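Local coordinates for hemolysin-related protein (Vibrio cholerae serotype O1, PDB 6MLT), which is the secreted biofilm matrix protein Bap1, which binds metal ions and probably carbohydrate and is thought to contribute to biofilm adhesion, at residues R353-Y359 and T395-I401; K462-V466 and L502-G507; I476-A480 and V491-D495. One frame throughout, in Å; residues are numbered along the deposited sequence.

Interaction 1. Residues R353-Y359 and T395-I401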
ATOM      1  N   ARG A 353      19.519  21.224  16.782  1.00 27.23           N
ATOM      2  CA  ARG A 353      20.929  20.886  16.679  1.00 29.21           C
ATOM      3  C   ARG A 353      21.694  21.075  17.979  1.00 27.98           C
ATOM      4  O   ARG A 353      22.805  20.551  18.102  1.00 28.77           O
ATOM      5  CB  ARG A 353      21.607  21.724  15.582  1.00 33.30           C
ATOM      6  CG  ARG A 353      20.974  21.582  14.199  1.00 38.06           C
ATOM      7  CD  ARG A 353      20.755  20.124  13.805  1.00 40.48           C
ATOM      8  NE  ARG A 353      21.928  19.289  14.052  1.00 42.13           N
ATOM      9  CZ  ARG A 353      21.906  17.959  14.077  1.00 46.33           C
ATOM     10  NH1 ARG A 353      20.767  17.307  13.872  1.00 51.70           N
ATOM     11  NH2 ARG A 353      23.021  17.276  14.309  1.00 41.97           N
ATOM     12  N   ALA A 354      21.132  21.788  18.949  1.00 28.93           N
ATOM     13  CA  ALA A 354      21.774  21.963  20.242  1.00 30.49           C
ATOM     14  C   ALA A 354      20.725  22.438  21.230  1.00 27.68           C
ATOM     15  O   ALA A 354      19.713  23.029  20.844  1.00 24.61           O
ATOM     16  CB  ALA A 354      22.934  22.964  20.173  1.00 32.21           C
ATOM     17  N   ILE A 355      20.970  22.156  22.506  1.00 26.40           N
ATOM     18  CA  ILE A 355      20.131  22.637  23.595  1.00 25.58           C
ATOM     19  C   ILE A 355      21.042  23.179  24.682  1.00 23.95           C
ATOM     20  O   ILE A 355      21.995  22.506  25.085  1.00 24.04           O
ATOM     21  CB  ILE A 355      19.228  21.535  24.179  1.00 22.99           C
ATOM     22  CG1 ILE A 355      18.549  20.731  23.072  1.00 23.66           C
ATOM     23  CG2 ILE A 355      18.193  22.152  25.100  1.00 23.42           C
ATOM     24  CD1 ILE A 355      19.185  19.396  22.833  1.00 26.06           C
ATOM     25  N   ASP A 356      20.754  24.393  25.144  1.00 23.12           N
ATOM     26  CA  ASP A 356      21.363  24.954  26.341  1.00 24.53           C
ATOM     27  C   ASP A 356      20.379  24.792  27.493  1.00 25.44           C
ATOM     28  O   ASP A 356      19.236  25.256  27.407  1.00 26.27           O
ATOM     29  CB  ASP A 356      21.716  26.428  26.136  1.00 28.92           C
ATOM     30  CG  ASP A 356      22.754  26.635  25.049  1.00 38.23           C
ATOM     31  OD1 ASP A 356      23.857  26.064  25.161  1.00 40.28           O
ATOM     32  OD2 ASP A 356      22.465  27.356  24.073  1.00 41.51           O
ATOM     33  N   VAL A 357      20.818  24.130  28.560  1.00 21.18           N
ATOM     34  CA  VAL A 357      19.988  23.866  29.730  1.00 20.40           C
ATOM     35  C   VAL A 357      20.535  24.671  30.895  1.00 19.32           C
ATOM     36  O   VAL A 357      21.724  24.567  31.223  1.00 20.13           O
ATOM     37  CB  VAL A 357      19.956  22.370  30.081  1.00 23.12           C
ATOM     38  CG1 VAL A 357      19.058  22.124  31.302  1.00 23.55           C
ATOM     39  CG2 VAL A 357      19.482  21.565  28.900  1.00 24.74           C
ATOM     40  N   THR A 358      19.668  25.463  31.518  1.00 17.17           N
ATOM     41  CA  THR A 358      19.989  26.207  32.728  1.00 17.13           C
ATOM     42  C   THR A 358      19.226  25.571  33.878  1.00 18.57           C
ATOM     43  O   THR A 358      17.991  25.493  33.840  1.00 19.12           O
ATOM     44  CB  THR A 358      19.627  27.684  32.584  1.00 18.39           C
ATOM     45  OG1 THR A 358      20.359  28.252  31.493  1.00 20.59           O
ATOM     46  CG2 THR A 358      19.962  28.455  33.862  1.00 19.86           C
ATOM     47  N   TYR A 359      19.955  25.096  34.882  1.00 18.19           N
ATOM     48  CA  TYR A 359      19.350  24.467  36.045  1.00 17.35           C
ATOM     49  C   TYR A 359      19.968  25.041  37.311  1.00 19.23           C
ATOM     50  O   TYR A 359      21.136  25.444  37.329  1.00 17.77           O
ATOM     51  CB  TYR A 359      19.514  22.933  36.012  1.00 17.54           C
ATOM     52  CG  TYR A 359      20.940  22.446  35.945  1.00 19.89           C
ATOM     53  CD1 TYR A 359      21.585  22.283  34.724  1.00 20.41           C
ATOM     54  CD2 TYR A 359      21.639  22.139  37.102  1.00 23.78           C
ATOM     55  CE1 TYR A 359      22.894  21.830  34.662  1.00 24.34           C
ATOM     56  CE2 TYR A 359      22.949  21.688  37.049  1.00 28.11           C
ATOM     57  CZ  TYR A 359      23.567  21.536  35.828  1.00 29.50           C
ATOM     58  OH  TYR A 359      24.863  21.086  35.778  1.00 33.68           O
ATOM     59  N   THR A 395      23.448  26.938  36.809  1.00 19.52           N
ATOM     60  CA  THR A 395      24.479  26.434  35.922  1.00 19.57           C
ATOM     61  C   THR A 395      23.869  26.323  34.534  1.00 19.88           C
ATOM     62  O   THR A 395      22.716  25.914  34.399  1.00 19.59           O
ATOM     63  CB  THR A 395      24.965  25.044  36.382  1.00 21.97           C
ATOM     64  OG1 THR A 395      25.432  25.122  37.725  1.00 20.54           O
ATOM     65  CG2 THR A 395      26.071  24.519  35.477  1.00 24.60           C
ATOM     66  N   THR A 396      24.636  26.677  33.507  1.00 19.72           N
ATOM     67  CA  THR A 396      24.199  26.505  32.127  1.00 19.52           C
ATOM     68  C   THR A 396      25.163  25.563  31.421  1.00 20.76           C
ATOM     69  O   THR A 396      26.382  25.708  31.555  1.00 21.80           O
ATOM     70  CB  THR A 396      24.116  27.847  31.389  1.00 21.90           C
ATOM     71  OG1 THR A 396      23.148  28.685  32.032  1.00 20.48           O
ATOM     72  CG2 THR A 396      23.706  27.643  29.930  1.00 24.08           C
ATOM     73  N   VAL A 397      24.611  24.602  30.681  1.00 22.03           N
ATOM     74  CA  VAL A 397      25.388  23.605  29.952  1.00 28.28           C
ATOM     75  C   VAL A 397      24.772  23.432  28.572  1.00 27.01           C
ATOM     76  O   VAL A 397      23.559  23.570  28.392  1.00 28.00           O
ATOM     77  CB  VAL A 397      25.433  22.247  30.694  1.00 39.43           C
ATOM     78  CG1 VAL A 397      26.166  21.189  29.863  1.00 46.27           C
ATOM     79  CG2 VAL A 397      26.106  22.404  32.042  1.00 47.16           C
ATOM     80  N   ARG A 398      25.614  23.118  27.592  1.00 25.17           N
ATOM     81  CA  ARG A 398      25.151  22.853  26.238  1.00 26.88           C
ATOM     82  C   ARG A 398      25.334  21.384  25.892  1.00 27.08           C
ATOM     83  O   ARG A 398      26.375  20.789  26.184  1.00 28.16           O
ATOM     84  CB  ARG A 398      25.889  23.694  25.199  1.00 30.64           C
ATOM     85  CG  ARG A 398      25.536  23.246  23.773  1.00 35.25           C
ATOM     86  CD  ARG A 398      25.984  24.207  22.716  1.00 40.43           C
ATOM     87  NE  ARG A 398      25.184  25.424  22.702  1.00 42.12           N
ATOM     88  CZ  ARG A 398      25.092  26.236  21.657  1.00 49.57           C
ATOM     89  NH1 ARG A 398      25.734  25.953  20.530  1.00 56.06           N
ATOM     90  NH2 ARG A 398      24.346  27.327  21.731  1.00 51.06           N
ATOM     91  N   TYR A 399      24.316  20.814  25.258  1.00 26.70           N
ATOM     92  CA  TYR A 399      24.412  19.506  24.626  1.00 28.95           C
ATOM     93  C   TYR A 399      24.241  19.698  23.127  1.00 31.11           C
ATOM     94  O   TYR A 399      23.238  20.269  22.683  1.00 29.23           O
ATOM     95  CB  TYR A 399      23.364  18.535  25.169  1.00 28.56           C
ATOM     96  CG  TYR A 399      23.400  17.198  24.467  1.00 28.88           C
ATOM     97  CD1 TYR A 399      24.477  16.341  24.634  1.00 31.11           C
ATOM     98  CD2 TYR A 399      22.367  16.798  23.631  1.00 27.46           C
ATOM     99  CE1 TYR A 399      24.527  15.111  23.989  1.00 32.54           C
ATOM    100  CE2 TYR A 399      22.404  15.571  22.982  1.00 28.35           C
ATOM    101  CZ  TYR A 399      23.489  14.734  23.167  1.00 30.90           C
ATOM    102  OH  TYR A 399      23.546  13.516  22.530  1.00 32.86           O
ATOM    103  N   ASP A 400      25.229  19.252  22.357  1.00 31.61           N
ATOM    104  CA  ASP A 400      25.154  19.274  20.903  1.00 33.64           C
ATOM    105  C   ASP A 400      24.598  17.947  20.409  1.00 34.77           C
ATOM    106  O   ASP A 400      25.056  16.880  20.832  1.00 33.98           O
ATOM    107  CB  ASP A 400      26.531  19.529  20.287  1.00 34.36           C
ATOM    108  CG  ASP A 400      27.055  20.922  20.579  1.00 38.80           C
ATOM    109  OD1 ASP A 400      26.325  21.900  20.323  1.00 39.87           O
ATOM    110  OD2 ASP A 400      28.196  21.035  21.074  1.00 42.28           O
ATOM    111  N   ILE A 401      23.604  18.013  19.527  1.00 34.55           N
ATOM    112  CA  ILE A 401      23.116  16.818  18.846  1.00 32.20           C
ATOM    113  C   ILE A 401      24.246  16.337  17.942  1.00 32.10           C
ATOM    114  O   ILE A 401      24.741  17.120  17.119  1.00 35.06           O
ATOM    115  CB  ILE A 401      21.835  17.097  18.045  1.00 32.41           C
ATOM    116  CG1 ILE A 401      20.779  17.760  18.937  1.00 31.97           C
ATOM    117  CG2 ILE A 401      21.291  15.800  17.440  1.00 33.93           C
ATOM    118  CD1 ILE A 401      20.396  16.949  20.164  1.00 33.01           C
TER
HETATM  119  O   HOH W   1      23.130  24.935  39.476  1.00 20.09           O

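Interaction 2. Residues K462-V466 and L502-G507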
ATOM      1  N   LYS A 462      17.835   3.121 -10.824  1.00 23.34           N
ATOM      2  CA  LYS A 462      17.588   1.721 -11.135  1.00 22.23           C
ATOM      3  C   LYS A 462      18.500   0.841 -10.291  1.00 21.69           C
ATOM      4  O   LYS A 462      19.719   1.030 -10.271  1.00 22.14           O
ATOM      5  CB  LYS A 462      17.822   1.449 -12.616  1.00 24.46           C
ATOM      6  CG  LYS A 462      17.438   0.033 -13.040  1.00 21.41           C
ATOM      7  CD  LYS A 462      17.225  -0.057 -14.536  1.00 22.74           C
ATOM      8  CE  LYS A 462      18.534   0.004 -15.287  1.00 28.85           C
ATOM      9  NZ  LYS A 462      18.328   0.411 -16.716  1.00 32.72           N
ATOM     10  N   VAL A 463      17.904  -0.118  -9.591  1.00 18.52           N
ATOM     11  CA  VAL A 463      18.660  -1.018  -8.728  1.00 21.06           C
ATOM     12  C   VAL A 463      19.107  -2.262  -9.481  1.00 22.46           C
ATOM     13  O   VAL A 463      20.246  -2.705  -9.329  1.00 21.69           O
ATOM     14  CB  VAL A 463      17.816  -1.387  -7.491  1.00 20.69           C
ATOM     15  CG1 VAL A 463      18.623  -2.256  -6.535  1.00 23.15           C
ATOM     16  CG2 VAL A 463      17.319  -0.127  -6.787  1.00 22.72           C
ATOM     17  N   TRP A 464      18.214  -2.856 -10.270  1.00 22.78           N
ATOM     18  CA  TRP A 464      18.557  -4.011 -11.082  1.00 22.38           C
ATOM     19  C   TRP A 464      17.570  -4.142 -12.236  1.00 22.42           C
ATOM     20  O   TRP A 464      16.500  -3.523 -12.244  1.00 18.69           O
ATOM     21  CB  TRP A 464      18.588  -5.297 -10.244  1.00 22.23           C
ATOM     22  CG  TRP A 464      17.373  -5.627  -9.387  1.00 19.45           C
ATOM     23  CD1 TRP A 464      17.262  -5.460  -8.038  1.00 21.65           C
ATOM     24  CD2 TRP A 464      16.139  -6.231  -9.814  1.00 20.85           C
ATOM     25  NE1 TRP A 464      16.038  -5.918  -7.597  1.00 22.17           N
ATOM     26  CE2 TRP A 464      15.330  -6.392  -8.669  1.00 19.97           C
ATOM     27  CE3 TRP A 464      15.640  -6.651 -11.050  1.00 20.52           C
ATOM     28  CZ2 TRP A 464      14.049  -6.951  -8.725  1.00 19.75           C
ATOM     29  CZ3 TRP A 464      14.358  -7.203 -11.102  1.00 20.95           C
ATOM     30  CH2 TRP A 464      13.581  -7.342  -9.946  1.00 19.77           C
ATOM     31  N   SER A 465      17.966  -4.951 -13.222  1.00 19.48           N
ATOM     32  CA  SER A 465      17.156  -5.256 -14.398  1.00 20.03           C
ATOM     33  C   SER A 465      17.337  -6.726 -14.747  1.00 20.01           C
ATOM     34  O   SER A 465      18.469  -7.212 -14.815  1.00 19.32           O
ATOM     35  CB  SER A 465      17.558  -4.375 -15.590  1.00 22.61           C
ATOM     36  OG  SER A 465      16.879  -4.748 -16.779  1.00 26.00           O
ATOM     37  N   VAL A 466      16.229  -7.431 -14.964  1.00 19.21           N
ATOM     38  CA  VAL A 466      16.251  -8.861 -15.257  1.00 20.87           C
ATOM     39  C   VAL A 466      15.524  -9.096 -16.571  1.00 21.33           C
ATOM     40  O   VAL A 466      14.332  -8.789 -16.693  1.00 20.09           O
ATOM     41  CB  VAL A 466      15.620  -9.680 -14.122  1.00 21.96           C
ATOM     42  CG1 VAL A 466      15.394 -11.125 -14.552  1.00 23.04           C
ATOM     43  CG2 VAL A 466      16.520  -9.629 -12.892  1.00 24.52           C
ATOM     44  N   LEU A 502      11.679 -13.399  -8.084  1.00 17.11           N
ATOM     45  CA  LEU A 502      12.931 -12.657  -8.096  1.00 20.82           C
ATOM     46  C   LEU A 502      13.217 -12.066  -6.719  1.00 19.47           C
ATOM     47  O   LEU A 502      12.311 -11.575  -6.036  1.00 19.12           O
ATOM     48  CB  LEU A 502      12.897 -11.533  -9.127  1.00 20.37           C
ATOM     49  CG  LEU A 502      12.478 -11.922 -10.551  1.00 22.92           C
ATOM     50  CD1 LEU A 502      12.531 -10.712 -11.468  1.00 26.81           C
ATOM     51  CD2 LEU A 502      13.361 -13.048 -11.098  1.00 23.06           C
ATOM     52  N   ASP A 503      14.487 -12.090  -6.335  1.00 20.19           N
ATOM     53  CA  ASP A 503      14.911 -11.463  -5.093  1.00 21.01           C
ATOM     54  C   ASP A 503      14.690  -9.957  -5.181  1.00 21.40           C
ATOM     55  O   ASP A 503      15.037  -9.323  -6.182  1.00 20.30           O
ATOM     56  CB  ASP A 503      16.380 -11.783  -4.835  1.00 19.10           C
ATOM     57  CG  ASP A 503      16.914 -11.120  -3.584  1.00 23.96           C
ATOM     58  OD1 ASP A 503      16.458 -11.471  -2.477  1.00 24.95           O
ATOM     59  OD2 ASP A 503      17.795 -10.246  -3.715  1.00 25.72           O
ATOM     60  N   GLY A 504      14.096  -9.387  -4.133  1.00 20.46           N
ATOM     61  CA  GLY A 504      13.775  -7.968  -4.159  1.00 18.30           C
ATOM     62  C   GLY A 504      15.000  -7.084  -4.261  1.00 19.14           C
ATOM     63  O   GLY A 504      14.986  -6.066  -4.957  1.00 17.53           O
ATOM     64  N   GLN A 505      16.077  -7.455  -3.564  1.00 21.36           N
ATOM     65  CA  GLN A 505      17.242  -6.585  -3.486  1.00 20.29           C
ATOM     66  C   GLN A 505      18.130  -6.670  -4.721  1.00 22.07           C
ATOM     67  O   GLN A 505      18.803  -5.687  -5.058  1.00 20.96           O
ATOM     68  CB  GLN A 505      18.063  -6.930  -2.244  1.00 25.37           C
ATOM     69  CG  GLN A 505      17.419  -6.501  -0.939  1.00 25.96           C
ATOM     70  CD  GLN A 505      18.219  -6.926   0.278  1.00 31.77           C
ATOM     71  OE1 GLN A 505      18.991  -6.145   0.831  1.00 33.74           O
ATOM     72  NE2 GLN A 505      18.028  -8.163   0.708  1.00 31.03           N
ATOM     73  N   THR A 506      18.150  -7.818  -5.402  1.00 20.51           N
ATOM     74  CA  THR A 506      19.132  -8.077  -6.449  1.00 22.15           C
ATOM     75  C   THR A 506      18.549  -8.578  -7.760  1.00 22.52           C
ATOM     76  O   THR A 506      19.273  -8.593  -8.761  1.00 21.90           O
ATOM     77  CB  THR A 506      20.153  -9.122  -5.982  1.00 21.69           C
ATOM     78  OG1 THR A 506      19.499 -10.395  -5.877  1.00 22.68           O
ATOM     79  CG2 THR A 506      20.771  -8.727  -4.641  1.00 24.67           C
ATOM     80  N   GLY A 507      17.296  -9.018  -7.788  1.00 21.91           N
ATOM     81  CA  GLY A 507      16.731  -9.609  -8.979  1.00 21.48           C
ATOM     82  C   GLY A 507      17.112 -11.057  -9.213  1.00 21.96           C
ATOM     83  O   GLY A 507      16.640 -11.650 -10.190  1.00 22.07           O
TER

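Interaction 3. Residues I476-A480 and V491-D495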
ATOM      1  N   ILE A 476       2.888  -6.698 -19.293  1.00 17.74           N
ATOM      2  CA  ILE A 476       2.663  -7.787 -18.351  1.00 17.17           C
ATOM      3  C   ILE A 476       2.866  -7.302 -16.918  1.00 17.19           C
ATOM      4  O   ILE A 476       3.696  -6.428 -16.635  1.00 17.10           O
ATOM      5  CB  ILE A 476       3.572  -8.989 -18.664  1.00 18.37           C
ATOM      6  CG1 ILE A 476       3.210 -10.202 -17.792  1.00 18.54           C
ATOM      7  CG2 ILE A 476       5.050  -8.629 -18.473  1.00 18.50           C
ATOM      8  CD1 ILE A 476       1.806 -10.766 -18.046  1.00 18.47           C
ATOM      9  N   GLY A 477       2.086  -7.869 -16.010  1.00 17.77           N
ATOM     10  CA  GLY A 477       2.076  -7.414 -14.639  1.00 19.34           C
ATOM     11  C   GLY A 477       3.098  -8.114 -13.759  1.00 19.35           C
ATOM     12  O   GLY A 477       3.743  -9.083 -14.152  1.00 19.07           O
ATOM     13  N   VAL A 478       3.222  -7.578 -12.549  1.00 17.13           N
ATOM     14  CA  VAL A 478       4.044  -8.135 -11.487  1.00 18.36           C
ATOM     15  C   VAL A 478       3.264  -7.983 -10.190  1.00 16.28           C
ATOM     16  O   VAL A 478       2.329  -7.186 -10.091  1.00 17.16           O
ATOM     17  CB  VAL A 478       5.409  -7.424 -11.371  1.00 18.69           C
ATOM     18  CG1 VAL A 478       6.230  -7.633 -12.637  1.00 17.81           C
ATOM     19  CG2 VAL A 478       5.215  -5.936 -11.104  1.00 18.15           C
ATOM     20  N   SER A 479       3.659  -8.762  -9.185  1.00 18.28           N
ATOM     21  CA  SER A 479       3.146  -8.592  -7.831  1.00 16.08           C
ATOM     22  C   SER A 479       4.282  -8.881  -6.860  1.00 16.90           C
ATOM     23  O   SER A 479       5.406  -9.188  -7.264  1.00 17.24           O
ATOM     24  CB  SER A 479       1.933  -9.492  -7.570  1.00 18.57           C
ATOM     25  OG  SER A 479       2.315 -10.851  -7.546  1.00 18.65           O
ATOM     26  N   ALA A 480       3.980  -8.781  -5.568  1.00 16.95           N
ATOM     27  CA  ALA A 480       4.998  -8.893  -4.532  1.00 18.92           C
ATOM     28  C   ALA A 480       4.495  -9.783  -3.407  1.00 19.15           C
ATOM     29  O   ALA A 480       3.298  -9.814  -3.107  1.00 16.21           O
ATOM     30  CB  ALA A 480       5.368  -7.520  -3.968  1.00 19.38           C
ATOM     31  N   VAL A 491       9.670 -10.519  -5.793  1.00 17.52           N
ATOM     32  CA  VAL A 491       8.899 -10.084  -6.949  1.00 17.17           C
ATOM     33  C   VAL A 491       8.410 -11.309  -7.710  1.00 19.08           C
ATOM     34  O   VAL A 491       9.176 -12.248  -7.966  1.00 17.56           O
ATOM     35  CB  VAL A 491       9.735  -9.188  -7.884  1.00 17.79           C
ATOM     36  CG1 VAL A 491       8.850  -8.593  -8.980  1.00 17.95           C
ATOM     37  CG2 VAL A 491      10.443  -8.098  -7.097  1.00 19.26           C
ATOM     38  N   LEU A 492       7.137 -11.283  -8.094  1.00 16.34           N
ATOM     39  CA  LEU A 492       6.529 -12.337  -8.893  1.00 16.05           C
ATOM     40  C   LEU A 492       6.321 -11.795 -10.296  1.00 17.91           C
ATOM     41  O   LEU A 492       5.663 -10.766 -10.469  1.00 18.49           O
ATOM     42  CB  LEU A 492       5.200 -12.797  -8.297  1.00 17.69           C
ATOM     43  CG  LEU A 492       5.228 -13.452  -6.920  1.00 18.17           C
ATOM     44  CD1 LEU A 492       5.404 -12.419  -5.816  1.00 19.39           C
ATOM     45  CD2 LEU A 492       3.947 -14.231  -6.715  1.00 24.06           C
ATOM     46  N   VAL A 493       6.888 -12.484 -11.287  1.00 16.50           N
ATOM     47  CA  VAL A 493       6.923 -12.006 -12.660  1.00 18.18           C
ATOM     48  C   VAL A 493       6.498 -13.136 -13.589  1.00 20.14           C
ATOM     49  O   VAL A 493       6.547 -14.316 -13.241  1.00 19.67           O
ATOM     50  CB  VAL A 493       8.323 -11.483 -13.063  1.00 18.18           C
ATOM     51  CG1 VAL A 493       8.831 -10.474 -12.045  1.00 22.37           C
ATOM     52  CG2 VAL A 493       9.315 -12.631 -13.223  1.00 18.85           C
ATOM     53  N   GLN A 494       6.112 -12.752 -14.799  1.00 21.63           N
ATOM     54  CA  GLN A 494       5.601 -13.659 -15.814  1.00 18.57           C
ATOM     55  C   GLN A 494       6.136 -13.207 -17.164  1.00 19.60           C
ATOM     56  O   GLN A 494       6.209 -12.002 -17.429  1.00 18.47           O
ATOM     57  CB  GLN A 494       4.066 -13.648 -15.820  1.00 19.55           C
ATOM     58  CG  GLN A 494       3.422 -14.401 -16.974  1.00 20.27           C
ATOM     59  CD  GLN A 494       3.527 -15.903 -16.801  1.00 21.75           C
ATOM     60  OE1 GLN A 494       3.245 -16.433 -15.729  1.00 22.18           O
ATOM     61  NE2 GLN A 494       3.953 -16.594 -17.846  1.00 20.40           N
ATOM     62  N   ASP A 495       6.528 -14.162 -18.013  1.00 20.42           N
ATOM     63  CA  ASP A 495       6.797 -13.817 -19.407  1.00 22.86           C
ATOM     64  C   ASP A 495       6.030 -14.761 -20.328  1.00 20.49           C
ATOM     65  O   ASP A 495       4.937 -15.205 -19.971  1.00 22.16           O
ATOM     66  CB  ASP A 495       8.308 -13.784 -19.699  1.00 26.75           C
ATOM     67  CG  ASP A 495       8.997 -15.148 -19.650  1.00 30.86           C
ATOM     68  OD1 ASP A 495       8.358 -16.197 -19.427  1.00 29.36           O
ATOM     69  OD2 ASP A 495      10.232 -15.147 -19.862  1.00 31.14           O
TER
HETATM   70  O   HOH W   2       6.139  -9.977 -15.382  1.00 17.60           O

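Interaction 1. Residues R353-Y359 and T395-I401
D356 and R398 form a two-pronged salt bridge, R398 NE to D356 OD1 at 2.9 Å and R398 NH2 to D356 OD2 at 3.0 Å, and beside it T358 OG1 and T396 OG1 share a 2.9 Å hydrogen bond. Both pairs are non-hydrogen-bonded positions, where the CA atoms lie only 4.3 Å apart. At the hydrogen-bonded pairs the backbones close reciprocal bonds, as in V357 N to V397 O (2.8 Å) and V397 N to V357 O (2.9 Å). The strands run antiparallel at 160° in a four-stranded sheet of the beta-prism lectin domain, with 395-400 at the sheet's edge. A classic bulge, in which R353 and A354 both face T376, interrupts the pairing with strand 370-377. On the face bearing I355, V357, Y359 and Y399, I355 CD1 packs 4.2 Å from Y399 CD2 and 3.8 Å from CD1 of I401, just past the strand; I355 meets strand 428-435, and V357 and Y399 meet both it and strand 295-301. T395 CB sits 4.1 Å from the Y359 ring centroid, a CH-pi contact.

Interaction 2. Residues K462-V466 and L502-G507
Segment 462-466 is an edge strand, whereas 502-507 leaves strand 498-502 and turns, so the two do not pair as a sheet: the nearest CA atoms, those of W464 and T506, are 6.2 Å apart. In the strand itself, V463 and W464 both face M455, a classic beta bulge against strand 452-457. The turn is closed by G507 N donating to D503 O at 2.8 Å. G507 has phi/psi of 80°/-1°, where a CB would collide with the carbonyl O of T506 and would also clash with W464 and V466; glycine therefore fits on both counts. Inside the turn, D503 OD2 accepts a 2.8 Å bond from T506 OG1 and weak bonds from Q505 N and T506 N.

W464 is the main element reaching across. Its indole NE1 donates to G504 O at 2.8 Å with an N-H...O angle of 172°, nearly linear, while G507 CA lies 3.5 Å from the centroid of the six-membered ring and 12° off its normal, a CH-pi contact over the face. The indole thus holds the turn by its edge and its face together. W464 CH2 also packs on L502 CD1 at 3.8 Å, and V466 CB approaches L502 CD1 at 4.2 Å.

The contact joins two adjacent four-stranded antiparallel sheets, consistent with neighbouring blades of a beta-propeller: strand 462-467 is outermost in one, and the turn links strands 498-502 and 509-514 of the next, with W464 and L502 both packing on V491 of strand 490-494.

Interaction 3. Residues I476-A480 and V491-D495
Strands 478-481 and 490-494 form a beta hairpin, the first two strands of a four-stranded antiparallel sheet consistent with a propeller blade. The axes of 478-480 and 491-494 approach to 4.6 Å at 159°. The pairing centres on S479 and L492, whose backbones satisfy each other in both directions: L492 N donates to S479 O at 2.8 Å with an angle of 174°, and S479 N to L492 O at 3.1 Å. V478 CA adds a CA-H...O contact to the same L492 O at 3.3 Å.

Toward I476 the two chains separate, the nearest CA pair widening to 7.0 Å at I476 and Q494, and a water fills the gap: it donates to G477 O and accepts from Q494 N, each at 2.8 Å. G477 O and Q494 N, 4.4 Å apart, are thus joined indirectly.

Buried polar side chains find further partners. S479 OG bonds to P524 O, and D495 OD2 forms a salt bridge with R498. Q494 NE2 donates to D495 O within its own segment at 2.7 Å and, outside it, to N515 O, while the backbone O of Q494 accepts from N468 ND2. On the face carrying V478, V491 and V493, packing is apolar, and V478 CG1 lies 3.9 Å from V493 CG1.

In the fold
Interactions 2 and 3 are neighbours, their centres 12 Å apart, and 476-480 with 491-495 is nested inside the loop that 462-466 and 502-507 close. They meet directly: L502 N lies 2.8 Å from V491 O, a probable hydrogen bond within the sheet that contains both L502 and V491, and W464 CZ2 packs 4.1 Å from V491 CG2. Interaction 1 stands apart in the lectin domain, with centres 47 Å from interaction 2 and 54 Å from interaction 3. All touching residues of interaction 3 are buried, and a water bridges its backbones where they separate; interactions 1 and 2 are partly exposed. Interaction 1 places charged and hydroxyl pairs on one sheet face, whereas interaction 2 relies on one aromatic side chain between sheets.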